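Local coordinates for cobalamin biosynthesis protein CobN (Mycobacterium tuberculosis, PDB 7C6O), which is the large, catalytic subunit of cobaltochelatase, the enzyme that inserts cobalt into the corrin ring during cobalamin biosynthesis, at residues 1011-1016 with 1195-1199. Numbering follows the deposited sequence.
Sequences IDSRSW and ERLLE
Arg1196 reaches from its helix to the last turn of helix 1007-1013 and binds there with both terminal nitrogens. NH1 of Arg1196 donates to the backbone O of Ile1011 at 3.2 Å, coming from above the carbonyl plane. NH2 of Arg1196 makes a salt bridge to OD1 of Asp1012, also 3.2 Å, but the hydrogen bond within it is weak, with an N-H...O angle of 123°. CG2 of Ile1011 lies over one face of this guanidinium. Arg1014 lays its aliphatic part against the Glu1199 carboxylate, with CD of Arg1014 3.3 Å from OE2 of Glu1199. NH1 of Arg1014 makes a long salt bridge to OE1 of Glu1195. That oxygen lies over one face of the guanidinium, and no N-H points at it.

Helix 1007-1013 ends before Arg1014, which has positive phi. A salt-bridge network of Asp1012, Arg1196 and Glu1199 ties this end to helix 1187-1203, near the C-terminus. Two waters bridge the segments. One accepts from NE1 of Trp1016 at 2.9 Å, in the ring plane, and donates to O of Ile1011 and OE1 of Glu1199. The other accepts from NH1 of Arg1014 and donates to OE2 of Glu1199.

Within helix 1187-1203, OE2 of Glu1199 accepts a salt-bridging hydrogen bond from NH1 of Arg1196 at 3.0 Å, on its syn side. The Arg1196 chain, bent at chi2 (72°) and chi3 (77°), brings NH1 between this carboxylate and Ile1011. Further out, Asp1148 forms a salt bridge with NE of Arg1196. Arg1203 does so with OE1 of Glu1199 and makes a cation-pi contact with Trp1016.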
ATOM      1  N   ILE A1011      11.909  -1.940 -21.499  1.00 16.15           N
ATOM      2  CA  ILE A1011      12.957  -0.949 -21.739  1.00 16.22           C
ATOM      3  C   ILE A1011      14.313  -1.483 -21.291  1.00 17.19           C
ATOM      4  O   ILE A1011      15.335  -1.260 -21.953  1.00 19.21           O
ATOM      5  CB  ILE A1011      12.600   0.380 -21.043  1.00 19.92           C
ATOM      6  CG1 ILE A1011      11.849   1.309 -22.003  1.00 20.55           C
ATOM      7  CG2 ILE A1011      13.847   1.079 -20.518  1.00 21.17           C
ATOM      8  CD1 ILE A1011      10.559   0.743 -22.549  1.00 25.61           C
ATOM      9  N   ASP A1012      14.343  -2.218 -20.178  1.00 17.18           N
ATOM     10  CA  ASP A1012      15.606  -2.771 -19.700  1.00 21.20           C
ATOM     11  C   ASP A1012      16.117  -3.884 -20.606  1.00 21.56           C
ATOM     12  O   ASP A1012      17.333  -4.029 -20.776  1.00 20.94           O
ATOM     13  CB  ASP A1012      15.450  -3.271 -18.264  1.00 21.18           C
ATOM     14  CG  ASP A1012      15.452  -2.140 -17.255  0.48 23.67           C
ATOM     15  OD1 ASP A1012      15.756  -0.995 -17.649  0.65 26.07           O
ATOM     16  OD2 ASP A1012      15.149  -2.392 -16.070  0.47 22.94           O
ATOM     17  N   SER A1013      15.215  -4.670 -21.199  1.00 20.56           N
ATOM     18  CA  SER A1013      15.633  -5.709 -22.133  1.00 23.03           C
ATOM     19  C   SER A1013      16.052  -5.139 -23.479  1.00 22.44           C
ATOM     20  O   SER A1013      16.806  -5.793 -24.206  1.00 22.27           O
ATOM     21  CB  SER A1013      14.505  -6.713 -22.354  1.00 22.16           C
ATOM     22  OG  SER A1013      13.545  -6.187 -23.257  1.00 22.40           O
ATOM     23  N   ARG A1014      15.559  -3.952 -23.828  1.00 18.48           N
ATOM     24  CA  ARG A1014      15.804  -3.276 -25.099  1.00 19.43           C
ATOM     25  C   ARG A1014      15.242  -4.038 -26.295  1.00 19.75           C
ATOM     26  O   ARG A1014      15.515  -3.666 -27.440  1.00 18.41           O
ATOM     27  CB  ARG A1014      17.300  -2.995 -25.311  1.00 23.22           C
ATOM     28  CG  ARG A1014      17.969  -2.295 -24.133  1.00 23.48           C
ATOM     29  CD  ARG A1014      19.353  -1.772 -24.492  1.00 26.64           C
ATOM     30  NE  ARG A1014      20.328  -2.838 -24.701  0.86 27.92           N
ATOM     31  CZ  ARG A1014      21.612  -2.627 -24.972  0.21 29.59           C
ATOM     32  NH1 ARG A1014      22.075  -1.386 -25.067  0.59 29.93           N
ATOM     33  NH2 ARG A1014      22.433  -3.651 -25.146  0.52 30.68           N
ATOM     34  N   SER A1015      14.441  -5.079 -26.064  1.00 20.86           N
ATOM     35  CA  SER A1015      13.929  -5.922 -27.148  1.00 23.02           C
ATOM     36  C   SER A1015      12.595  -5.388 -27.678  1.00 20.94           C
ATOM     37  O   SER A1015      11.552  -6.042 -27.615  1.00 20.69           O
ATOM     38  CB  SER A1015      13.796  -7.365 -26.672  1.00 26.95           C
ATOM     39  OG  SER A1015      15.059  -7.912 -26.338  1.00 34.96           O
ATOM     40  N   TRP A1016      12.655  -4.173 -28.221  1.00 20.02           N
ATOM     41  CA  TRP A1016      11.498  -3.502 -28.798  1.00 19.62           C
ATOM     42  C   TRP A1016      11.998  -2.529 -29.855  1.00 20.06           C
ATOM     43  O   TRP A1016      13.173  -2.157 -29.870  1.00 21.96           O
ATOM     44  CB  TRP A1016      10.677  -2.768 -27.732  1.00 16.08           C
ATOM     45  CG  TRP A1016      11.417  -1.618 -27.110  1.00 15.65           C
ATOM     46  CD1 TRP A1016      12.311  -1.675 -26.079  1.00 15.18           C
ATOM     47  CD2 TRP A1016      11.329  -0.240 -27.490  1.00 17.59           C
ATOM     48  NE1 TRP A1016      12.782  -0.414 -25.792  1.00 14.63           N
ATOM     49  CE2 TRP A1016      12.194   0.484 -26.644  1.00 15.78           C
ATOM     50  CE3 TRP A1016      10.597   0.454 -28.461  1.00 17.64           C
ATOM     51  CZ2 TRP A1016      12.351   1.864 -26.743  1.00 16.44           C
ATOM     52  CZ3 TRP A1016      10.753   1.825 -28.555  1.00 17.13           C
ATOM     53  CH2 TRP A1016      11.624   2.516 -27.703  1.00 17.49           C
ATOM     54  N   GLU A1195      25.652   3.918 -21.995  1.00 15.70           N
ATOM     55  CA  GLU A1195      24.960   2.983 -22.875  1.00 18.64           C
ATOM     56  C   GLU A1195      23.555   3.473 -23.205  1.00 16.31           C
ATOM     57  O   GLU A1195      23.122   3.408 -24.363  1.00 16.25           O
ATOM     58  CB  GLU A1195      24.911   1.604 -22.225  1.00 22.18           C
ATOM     59  CG  GLU A1195      24.987   0.451 -23.204  0.72 30.01           C
ATOM     60  CD  GLU A1195      25.008  -0.893 -22.506  0.74 32.97           C
ATOM     61  OE1 GLU A1195      24.075  -1.170 -21.723  0.80 34.60           O
ATOM     62  OE2 GLU A1195      25.964  -1.663 -22.729  0.64 34.16           O
ATOM     63  N   ARG A1196      22.827   3.975 -22.203  1.00 13.70           N
ATOM     64  CA  ARG A1196      21.454   4.407 -22.443  1.00 13.91           C
ATOM     65  C   ARG A1196      21.404   5.638 -23.341  1.00 14.08           C
ATOM     66  O   ARG A1196      20.531   5.742 -24.210  1.00 12.44           O
ATOM     67  CB  ARG A1196      20.741   4.682 -21.119  1.00 14.25           C
ATOM     68  CG  ARG A1196      19.241   4.891 -21.272  1.00 13.60           C
ATOM     69  CD  ARG A1196      18.538   3.584 -21.605  1.00 16.55           C
ATOM     70  NE  ARG A1196      18.394   2.741 -20.422  1.00 17.94           N
ATOM     71  CZ  ARG A1196      17.932   1.495 -20.441  1.00 21.70           C
ATOM     72  NH1 ARG A1196      17.576   0.933 -21.590  1.00 23.26           N
ATOM     73  NH2 ARG A1196      17.829   0.810 -19.313  1.00 20.06           N
ATOM     74  N   LEU A1197      22.329   6.581 -23.149  1.00 14.83           N
ATOM     75  CA  LEU A1197      22.347   7.767 -24.000  1.00 15.10           C
ATOM     76  C   LEU A1197      22.715   7.405 -25.433  1.00 13.89           C
ATOM     77  O   LEU A1197      22.147   7.953 -26.386  1.00 16.39           O
ATOM     78  CB  LEU A1197      23.311   8.807 -23.428  1.00 14.50           C
ATOM     79  CG  LEU A1197      22.893   9.383 -22.069  1.00 14.11           C
ATOM     80  CD1 LEU A1197      24.073  10.010 -21.344  1.00 17.55           C
ATOM     81  CD2 LEU A1197      21.769  10.400 -22.245  1.00 14.19           C
ATOM     82  N   LEU A1198      23.648   6.465 -25.608  1.00 15.42           N
ATOM     83  CA  LEU A1198      23.935   5.962 -26.945  1.00 17.77           C
ATOM     84  C   LEU A1198      22.745   5.212 -27.530  1.00 18.45           C
ATOM     85  O   LEU A1198      22.539   5.242 -28.748  1.00 17.78           O
ATOM     86  CB  LEU A1198      25.176   5.071 -26.913  1.00 18.29           C
ATOM     87  CG  LEU A1198      26.497   5.826 -26.784  1.00 18.92           C
ATOM     88  CD1 LEU A1198      27.609   4.888 -26.352  1.00 17.19           C
ATOM     89  CD2 LEU A1198      26.849   6.498 -28.103  1.00 16.51           C
ATOM     90  N   GLU A1199      21.946   4.544 -26.688  1.00 17.58           N
ATOM     91  CA  GLU A1199      20.736   3.901 -27.195  1.00 17.53           C
ATOM     92  C   GLU A1199      19.720   4.934 -27.670  1.00 16.26           C
ATOM     93  O   GLU A1199      19.054   4.730 -28.693  1.00 16.96           O
ATOM     94  CB  GLU A1199      20.112   2.996 -26.128  1.00 17.74           C
ATOM     95  CG  GLU A1199      18.801   2.351 -26.586  1.00 15.85           C
ATOM     96  CD  GLU A1199      18.116   1.531 -25.504  1.00 19.11           C
ATOM     97  OE1 GLU A1199      17.049   0.951 -25.799  1.00 22.22           O
ATOM     98  OE2 GLU A1199      18.634   1.469 -24.369  1.00 17.57           O
TER
HETATM   99  O   HOH W   1      15.147   0.038 -24.251  1.00 15.79           O
HETATM  100  O   HOH W   2      20.928   0.998 -23.304  1.00 26.89           O